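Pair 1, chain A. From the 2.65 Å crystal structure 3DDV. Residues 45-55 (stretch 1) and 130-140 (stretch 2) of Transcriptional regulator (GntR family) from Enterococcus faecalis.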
# COMPACT_ATOMS: atom_id res chain seq x y z
N ASP A 45 -17.01 17.20 -30.61
CA ASP A 45 -16.88 18.64 -30.37
C ASP A 45 -16.81 19.16 -28.94
O ASP A 45 -16.87 20.37 -28.70
CB ASP A 45 -17.92 19.41 -31.17
CG ASP A 45 -17.31 20.06 -32.41
OD1 ASP A 45 -16.34 20.89 -32.25
OD2 ASP A 45 -17.79 19.71 -33.53
N ILE A 46 -16.63 18.26 -27.98
CA ILE A 46 -16.37 18.68 -26.62
C ILE A 46 -14.88 18.40 -26.35
O ILE A 46 -14.37 17.32 -26.69
CB ILE A 46 -17.27 17.94 -25.63
CG1 ILE A 46 -18.72 17.82 -26.22
CG2 ILE A 46 -17.20 18.62 -24.25
CD1 ILE A 46 -19.74 17.06 -25.32
N PRO A 47 -14.17 19.38 -25.79
CA PRO A 47 -12.76 19.19 -25.48
C PRO A 47 -12.56 18.14 -24.40
O PRO A 47 -13.14 18.25 -23.36
CB PRO A 47 -12.29 20.56 -24.96
CG PRO A 47 -13.47 21.37 -24.78
CD PRO A 47 -14.65 20.74 -25.45
N ILE A 48 -11.71 17.16 -24.67
CA ILE A 48 -11.35 16.14 -23.70
C ILE A 48 -10.10 16.57 -22.94
O ILE A 48 -9.96 16.26 -21.77
CB ILE A 48 -11.05 14.80 -24.40
CG1 ILE A 48 -12.20 14.40 -25.34
CG2 ILE A 48 -10.91 13.72 -23.38
CD1 ILE A 48 -13.61 14.28 -24.65
N CYS A 49 -9.16 17.26 -23.59
CA CYS A 49 -7.84 17.39 -23.01
C CYS A 49 -6.98 18.51 -23.58
O CYS A 49 -7.13 18.96 -24.70
CB CYS A 49 -7.11 16.05 -23.13
SG CYS A 49 -6.57 15.61 -24.77
N PHE A 50 -6.05 18.95 -22.77
CA PHE A 50 -5.09 19.98 -23.15
C PHE A 50 -3.71 19.42 -22.88
O PHE A 50 -3.43 18.91 -21.78
CB PHE A 50 -5.28 21.19 -22.26
CG PHE A 50 -4.29 22.26 -22.49
CD1 PHE A 50 -4.52 23.23 -23.43
CD2 PHE A 50 -3.13 22.31 -21.76
CE1 PHE A 50 -3.62 24.22 -23.65
CE2 PHE A 50 -2.24 23.28 -22.00
CZ PHE A 50 -2.49 24.25 -22.94
N GLU A 51 -2.85 19.52 -23.87
CA GLU A 51 -1.54 18.92 -23.80
C GLU A 51 -0.44 19.94 -24.13
O GLU A 51 -0.50 20.60 -25.14
CB GLU A 51 -1.54 17.76 -24.80
CG GLU A 51 -0.20 17.17 -25.19
CD GLU A 51 -0.33 16.02 -26.17
OE1 GLU A 51 -0.82 14.92 -25.71
OE2 GLU A 51 0.09 16.22 -27.34
N VAL A 52 0.56 20.04 -23.28
CA VAL A 52 1.78 20.75 -23.62
C VAL A 52 2.84 19.72 -24.01
O VAL A 52 3.12 18.80 -23.26
CB VAL A 52 2.34 21.59 -22.42
CG1 VAL A 52 3.49 22.47 -22.88
CG2 VAL A 52 1.26 22.40 -21.88
N ALA A 53 3.47 19.91 -25.15
CA ALA A 53 4.51 19.01 -25.54
C ALA A 53 5.79 19.78 -25.87
O ALA A 53 5.76 20.80 -26.55
CB ALA A 53 4.05 18.16 -26.70
N SER A 54 6.91 19.27 -25.37
CA SER A 54 8.20 19.85 -25.66
C SER A 54 9.13 18.82 -26.30
O SER A 54 9.36 17.78 -25.74
CB SER A 54 8.82 20.44 -24.39
OG SER A 54 8.21 21.69 -24.05
N ILE A 55 9.66 19.14 -27.47
CA ILE A 55 10.52 18.24 -28.24
C ILE A 55 11.84 18.98 -28.50
O ILE A 55 11.83 20.15 -28.81
CB ILE A 55 9.85 17.92 -29.59
CG1 ILE A 55 8.49 17.28 -29.34
CG2 ILE A 55 10.74 17.02 -30.45
CD1 ILE A 55 7.45 17.72 -30.27
N VAL A 130 5.77 15.46 -22.25
CA VAL A 130 4.39 15.75 -22.62
C VAL A 130 3.57 15.82 -21.36
O VAL A 130 3.74 15.00 -20.45
CB VAL A 130 3.82 14.70 -23.64
CG1 VAL A 130 2.43 15.08 -24.12
CG2 VAL A 130 4.80 14.55 -24.83
N ARG A 131 2.75 16.84 -21.26
CA ARG A 131 2.06 17.09 -20.00
C ARG A 131 0.64 17.37 -20.39
O ARG A 131 0.34 18.38 -21.07
CB ARG A 131 2.67 18.28 -19.30
CG ARG A 131 4.17 18.10 -19.03
CD ARG A 131 4.94 19.39 -19.17
NE ARG A 131 5.49 19.51 -20.49
CZ ARG A 131 6.18 20.58 -20.91
NH1 ARG A 131 6.36 21.63 -20.15
NH2 ARG A 131 6.66 20.60 -22.12
N THR A 132 -0.22 16.43 -20.03
CA THR A 132 -1.56 16.45 -20.48
C THR A 132 -2.52 16.57 -19.32
O THR A 132 -2.33 15.97 -18.28
CB THR A 132 -1.85 15.22 -21.21
OG1 THR A 132 -0.98 15.16 -22.33
CG2 THR A 132 -3.28 15.22 -21.65
N GLN A 133 -3.55 17.35 -19.55
CA GLN A 133 -4.54 17.62 -18.57
C GLN A 133 -5.93 17.25 -19.16
O GLN A 133 -6.43 17.90 -20.13
CB GLN A 133 -4.40 19.10 -18.27
CG GLN A 133 -4.45 19.44 -16.81
CD GLN A 133 -3.58 20.55 -16.43
OE1 GLN A 133 -2.45 20.65 -16.91
NE2 GLN A 133 -4.06 21.40 -15.55
N TYR A 134 -6.52 16.17 -18.64
CA TYR A 134 -7.83 15.66 -19.12
C TYR A 134 -8.93 16.12 -18.17
O TYR A 134 -8.76 16.10 -16.94
CB TYR A 134 -7.86 14.13 -19.06
CG TYR A 134 -6.82 13.46 -19.89
CD1 TYR A 134 -7.06 13.14 -21.21
CD2 TYR A 134 -5.62 13.09 -19.34
CE1 TYR A 134 -6.11 12.50 -21.97
CE2 TYR A 134 -4.69 12.48 -20.07
CZ TYR A 134 -4.92 12.19 -21.40
OH TYR A 134 -3.92 11.60 -22.12
N ALA A 135 -10.06 16.55 -18.74
CA ALA A 135 -11.29 16.75 -17.97
C ALA A 135 -11.71 15.44 -17.32
O ALA A 135 -12.03 14.51 -18.03
CB ALA A 135 -12.40 17.21 -18.88
N GLY A 136 -11.74 15.40 -15.99
CA GLY A 136 -11.94 14.17 -15.24
C GLY A 136 -13.20 13.45 -15.65
O GLY A 136 -13.18 12.26 -15.96
N SER A 137 -14.27 14.23 -15.71
CA SER A 137 -15.61 13.74 -15.94
C SER A 137 -15.80 13.22 -17.37
O SER A 137 -16.63 12.37 -17.62
CB SER A 137 -16.57 14.89 -15.70
OG SER A 137 -16.61 15.68 -16.88
N ARG A 138 -14.98 13.70 -18.28
CA ARG A 138 -15.09 13.29 -19.65
C ARG A 138 -14.06 12.28 -20.04
O ARG A 138 -13.98 11.92 -21.18
CB ARG A 138 -14.94 14.49 -20.56
CG ARG A 138 -15.89 15.60 -20.27
CD ARG A 138 -15.83 16.65 -21.33
NE ARG A 138 -16.33 17.93 -20.84
CZ ARG A 138 -15.78 19.09 -21.13
NH1 ARG A 138 -14.72 19.15 -21.90
NH2 ARG A 138 -16.29 20.20 -20.64
N PHE A 139 -13.27 11.79 -19.10
CA PHE A 139 -12.18 10.92 -19.49
C PHE A 139 -11.89 9.78 -18.53
O PHE A 139 -12.13 9.89 -17.36
CB PHE A 139 -10.92 11.76 -19.67
CG PHE A 139 -9.76 10.99 -20.16
CD1 PHE A 139 -9.69 10.58 -21.44
CD2 PHE A 139 -8.73 10.69 -19.33
CE1 PHE A 139 -8.63 9.88 -21.87
CE2 PHE A 139 -7.67 10.00 -19.78
CZ PHE A 139 -7.62 9.59 -21.04
N GLU A 140 -11.38 8.70 -19.07
CA GLU A 140 -10.87 7.56 -18.34
C GLU A 140 -9.58 7.05 -18.95
O GLU A 140 -9.53 6.79 -20.10
CB GLU A 140 -11.88 6.41 -18.43
CG GLU A 140 -13.22 6.65 -17.77
CD GLU A 140 -13.12 6.83 -16.25
OE1 GLU A 140 -12.39 6.08 -15.57
OE2 GLU A 140 -13.81 7.73 -15.73

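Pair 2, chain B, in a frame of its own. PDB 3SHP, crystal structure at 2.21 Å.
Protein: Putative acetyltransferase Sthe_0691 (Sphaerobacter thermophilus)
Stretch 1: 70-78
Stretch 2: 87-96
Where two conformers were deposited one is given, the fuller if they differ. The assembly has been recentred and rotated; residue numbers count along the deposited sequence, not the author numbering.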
# COMPACT_ATOMS: atom_id res chain seq x y z
N GLU B 70 -36.70 -7.67 -0.83
CA GLU B 70 -36.22 -7.09 0.43
C GLU B 70 -34.70 -6.94 0.50
O GLU B 70 -34.15 -6.76 1.59
CB GLU B 70 -36.71 -7.89 1.64
CG GLU B 70 -38.22 -7.81 1.85
CD GLU B 70 -38.63 -6.44 2.34
OE1 GLU B 70 -37.86 -5.85 3.11
OE2 GLU B 70 -39.72 -5.96 1.97
N ALA B 71 -34.04 -6.99 -0.65
CA ALA B 71 -32.60 -6.84 -0.70
C ALA B 71 -32.21 -5.38 -0.52
O ALA B 71 -32.83 -4.48 -1.09
CB ALA B 71 -32.07 -7.35 -2.02
N VAL B 72 -31.18 -5.15 0.28
CA VAL B 72 -30.62 -3.80 0.40
C VAL B 72 -29.77 -3.61 -0.86
O VAL B 72 -28.76 -4.31 -1.03
CB VAL B 72 -29.79 -3.66 1.69
CG1 VAL B 72 -29.01 -2.30 1.71
CG2 VAL B 72 -30.70 -3.82 2.95
N VAL B 73 -30.19 -2.70 -1.74
CA VAL B 73 -29.54 -2.49 -3.01
C VAL B 73 -28.68 -1.22 -3.04
O VAL B 73 -27.93 -0.96 -4.01
CB VAL B 73 -30.55 -2.50 -4.19
CG1 VAL B 73 -31.31 -3.83 -4.23
CG2 VAL B 73 -31.53 -1.28 -4.09
N GLY B 74 -28.75 -0.42 -1.98
CA GLY B 74 -27.90 0.72 -1.88
C GLY B 74 -28.15 1.48 -0.61
O GLY B 74 -28.90 1.02 0.26
N SER B 75 -27.52 2.64 -0.50
CA SER B 75 -27.66 3.48 0.67
C SER B 75 -27.67 4.93 0.22
O SER B 75 -27.16 5.28 -0.85
CB SER B 75 -26.50 3.24 1.63
OG SER B 75 -25.29 3.63 1.02
N CYS B 76 -28.27 5.77 1.03
CA CYS B 76 -28.24 7.19 0.77
C CYS B 76 -27.61 7.82 2.00
O CYS B 76 -28.18 7.75 3.11
CB CYS B 76 -29.65 7.72 0.53
SG CYS B 76 -29.65 9.52 0.33
N ARG B 77 -26.44 8.43 1.82
CA ARG B 77 -25.80 9.10 2.94
C ARG B 77 -26.16 10.57 3.01
O ARG B 77 -25.98 11.31 2.04
CB ARG B 77 -24.29 8.92 2.91
CG ARG B 77 -23.69 9.35 4.24
CD ARG B 77 -22.17 9.25 4.28
NE ARG B 77 -21.66 7.89 4.22
CZ ARG B 77 -21.49 7.09 5.28
NH1 ARG B 77 -21.82 7.51 6.51
NH2 ARG B 77 -20.97 5.87 5.10
N ILE B 78 -26.69 11.00 4.14
CA ILE B 78 -27.13 12.36 4.27
C ILE B 78 -26.36 13.07 5.39
O ILE B 78 -26.18 12.50 6.47
CB ILE B 78 -28.64 12.44 4.59
CG1 ILE B 78 -29.47 11.67 3.54
CG2 ILE B 78 -29.08 13.90 4.67
CD1 ILE B 78 -30.91 11.39 4.00
N LEU B 87 -26.12 15.10 0.27
CA LEU B 87 -26.29 13.65 0.12
C LEU B 87 -25.64 13.05 -1.11
O LEU B 87 -25.43 13.72 -2.13
CB LEU B 87 -27.75 13.26 0.13
CG LEU B 87 -28.68 13.93 -0.85
CD1 LEU B 87 -29.70 12.91 -1.33
CD2 LEU B 87 -29.37 15.13 -0.17
N ARG B 88 -25.35 11.77 -1.00
CA ARG B 88 -24.79 11.00 -2.08
C ARG B 88 -25.31 9.57 -1.94
O ARG B 88 -25.78 9.17 -0.87
CB ARG B 88 -23.24 11.05 -2.04
CG ARG B 88 -22.51 10.18 -0.99
CD ARG B 88 -20.98 9.95 -1.38
NE ARG B 88 -20.25 11.23 -1.49
CZ ARG B 88 -19.68 11.87 -0.46
NH1 ARG B 88 -19.08 13.04 -0.66
NH2 ARG B 88 -19.71 11.34 0.77
N PHE B 89 -25.26 8.82 -3.02
CA PHE B 89 -25.81 7.47 -3.04
C PHE B 89 -24.68 6.50 -3.28
O PHE B 89 -23.73 6.82 -4.00
CB PHE B 89 -26.84 7.32 -4.17
CG PHE B 89 -28.02 8.24 -4.04
CD1 PHE B 89 -29.15 7.85 -3.33
CD2 PHE B 89 -28.00 9.50 -4.63
CE1 PHE B 89 -30.24 8.70 -3.21
CE2 PHE B 89 -29.08 10.36 -4.51
CZ PHE B 89 -30.22 9.96 -3.80
N HIS B 90 -24.78 5.32 -2.68
CA HIS B 90 -23.83 4.24 -2.89
C HIS B 90 -24.67 3.04 -3.28
O HIS B 90 -25.40 2.52 -2.45
CB HIS B 90 -23.07 3.92 -1.61
CG HIS B 90 -22.24 5.04 -1.07
ND1 HIS B 90 -20.96 5.31 -1.51
CD2 HIS B 90 -22.51 5.96 -0.11
CE1 HIS B 90 -20.48 6.35 -0.85
NE2 HIS B 90 -21.40 6.76 0.01
N MSE B 91 -24.60 2.60 -4.53
CA MSE B 91 -25.43 1.45 -4.98
C MSE B 91 -24.61 0.17 -4.97
O MSE B 91 -23.40 0.23 -5.17
CB MSE B 91 -26.00 1.70 -6.38
CG MSE B 91 -26.69 3.06 -6.51
SE MSE B 91 -28.15 3.30 -5.24
CE MSE B 91 -29.34 1.98 -5.97
N ALA B 92 -25.24 -0.98 -4.75
CA ALA B 92 -24.51 -2.24 -4.77
C ALA B 92 -23.93 -2.46 -6.16
O ALA B 92 -24.60 -2.22 -7.16
CB ALA B 92 -25.40 -3.41 -4.36
N PRO B 93 -22.67 -2.89 -6.23
CA PRO B 93 -21.99 -3.13 -7.50
C PRO B 93 -22.56 -4.31 -8.30
O PRO B 93 -22.39 -4.35 -9.52
CB PRO B 93 -20.53 -3.43 -7.08
CG PRO B 93 -20.67 -3.98 -5.68
CD PRO B 93 -21.79 -3.14 -5.08
N TRP B 94 -23.20 -5.26 -7.62
CA TRP B 94 -23.81 -6.41 -8.28
C TRP B 94 -25.15 -6.08 -8.95
O TRP B 94 -25.74 -6.94 -9.61
CB TRP B 94 -23.99 -7.58 -7.32
CG TRP B 94 -24.62 -7.24 -5.98
CD1 TRP B 94 -23.97 -7.01 -4.80
CD2 TRP B 94 -26.03 -7.11 -5.68
NE1 TRP B 94 -24.87 -6.76 -3.79
CE2 TRP B 94 -26.14 -6.81 -4.30
CE3 TRP B 94 -27.20 -7.24 -6.45
CZ2 TRP B 94 -27.37 -6.61 -3.67
CZ3 TRP B 94 -28.43 -7.05 -5.82
CH2 TRP B 94 -28.50 -6.72 -4.43
N LEU B 95 -25.64 -4.86 -8.78
CA LEU B 95 -26.93 -4.52 -9.37
C LEU B 95 -26.88 -4.54 -10.90
O LEU B 95 -25.88 -4.16 -11.49
CB LEU B 95 -27.42 -3.16 -8.89
CG LEU B 95 -28.18 -3.12 -7.57
CD1 LEU B 95 -28.43 -1.66 -7.22
CD2 LEU B 95 -29.53 -3.86 -7.66
N ASP B 96 -27.96 -5.01 -11.52
CA ASP B 96 -28.03 -5.06 -12.97
C ASP B 96 -28.12 -3.66 -13.59
O ASP B 96 -27.43 -3.36 -14.58
CB ASP B 96 -29.22 -5.92 -13.42
CG ASP B 96 -28.82 -7.35 -13.72
OD1 ASP B 96 -27.67 -7.54 -14.16
OD2 ASP B 96 -29.66 -8.27 -13.53
O HOH W 1 -20.31 8.49 1.62

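What backbone arrangement do the two pairs share? In each, two antiparallel strands lie side by side, their axes approaching to 4.6 Å, with N-to-C directions 165° apart in pair 1 and 161° apart in pair 2. The central residues superpose with an RMSD of 0.6 Å. The hydrogen-bond ladder matches as well: Phe50(A) and Gln133(A) exchange bonds, with Phe50(A) N to Gln133(A) O at 2.9 Å and Gln133(A) N to Phe50(A) O at 2.7 Å, just as Ser75(B) N reaches His90(B) O at 2.9 Å and His90(B) N reaches Ser75(B) O at 3.0 Å. The end of the ladder is also common to both, Ala135(A) N donating to Ile48(A) O at 3.0 Å and Ala92(B) N to Val73(B) O at 2.8 Å.

How is the position of Cys49(A) and Gly74(B) filled? Cys49(A) CB packs against Tyr134(A) CD1 at 3.5 Å. In pair 2 the matching glycine leaves that space to selenomethionine Met91(B), the counterpart of Tyr134(A): its side chain folds back with all three chi angles in m, and an ideal CB on Gly74(B) would lie 2.7 Å from Met91(B) SE, a clash. One step along the same face, Glu51(A) OE1 accepts a weak hydrogen bond from Thr132(A) OG1 at 3.4 Å. The matching Cys76(B) and Phe89(B) make an apolar contact instead, with SG 3.7 Å from CE1.

What differs on the other face? Arg131(A) and Arg88(B) share a backbone position, but their side chains diverge. Arg131(A) lays one face of its guanidinium against Val52(A), CG1 to NH2 being 3.8 Å, while NH2 makes a weak hydrogen bond to Ser54(A) OG at 2.7 Å. In pair 2, Arg77(B) replaces Val52(A), and a water joins three polar side chains: it accepts from Arg88(B) NH2 at 3.0 Å and weakly from Arg77(B) NE at 3.0 Å, and lies 2.6 Å from His90(B) NE2. Water thus links the two arginines across the strands.

How is the chain covered beyond the strand end? Ile48(A) and Val73(B) match closely, side chains included, but meet different neighbours. Ile48(A) CG2 touches Phe139(A) CD1 at 3.9 Å, and Arg138(A) NH1 makes a very short hydrogen bond of 2.3 Å to Pro47(A) O. Pair 2 uses apolar groups here: Val73(B) CB lies 3.8 Å from Leu95(B) CD1, and its CG1 is 4.0 Å from Trp94(B) CH2.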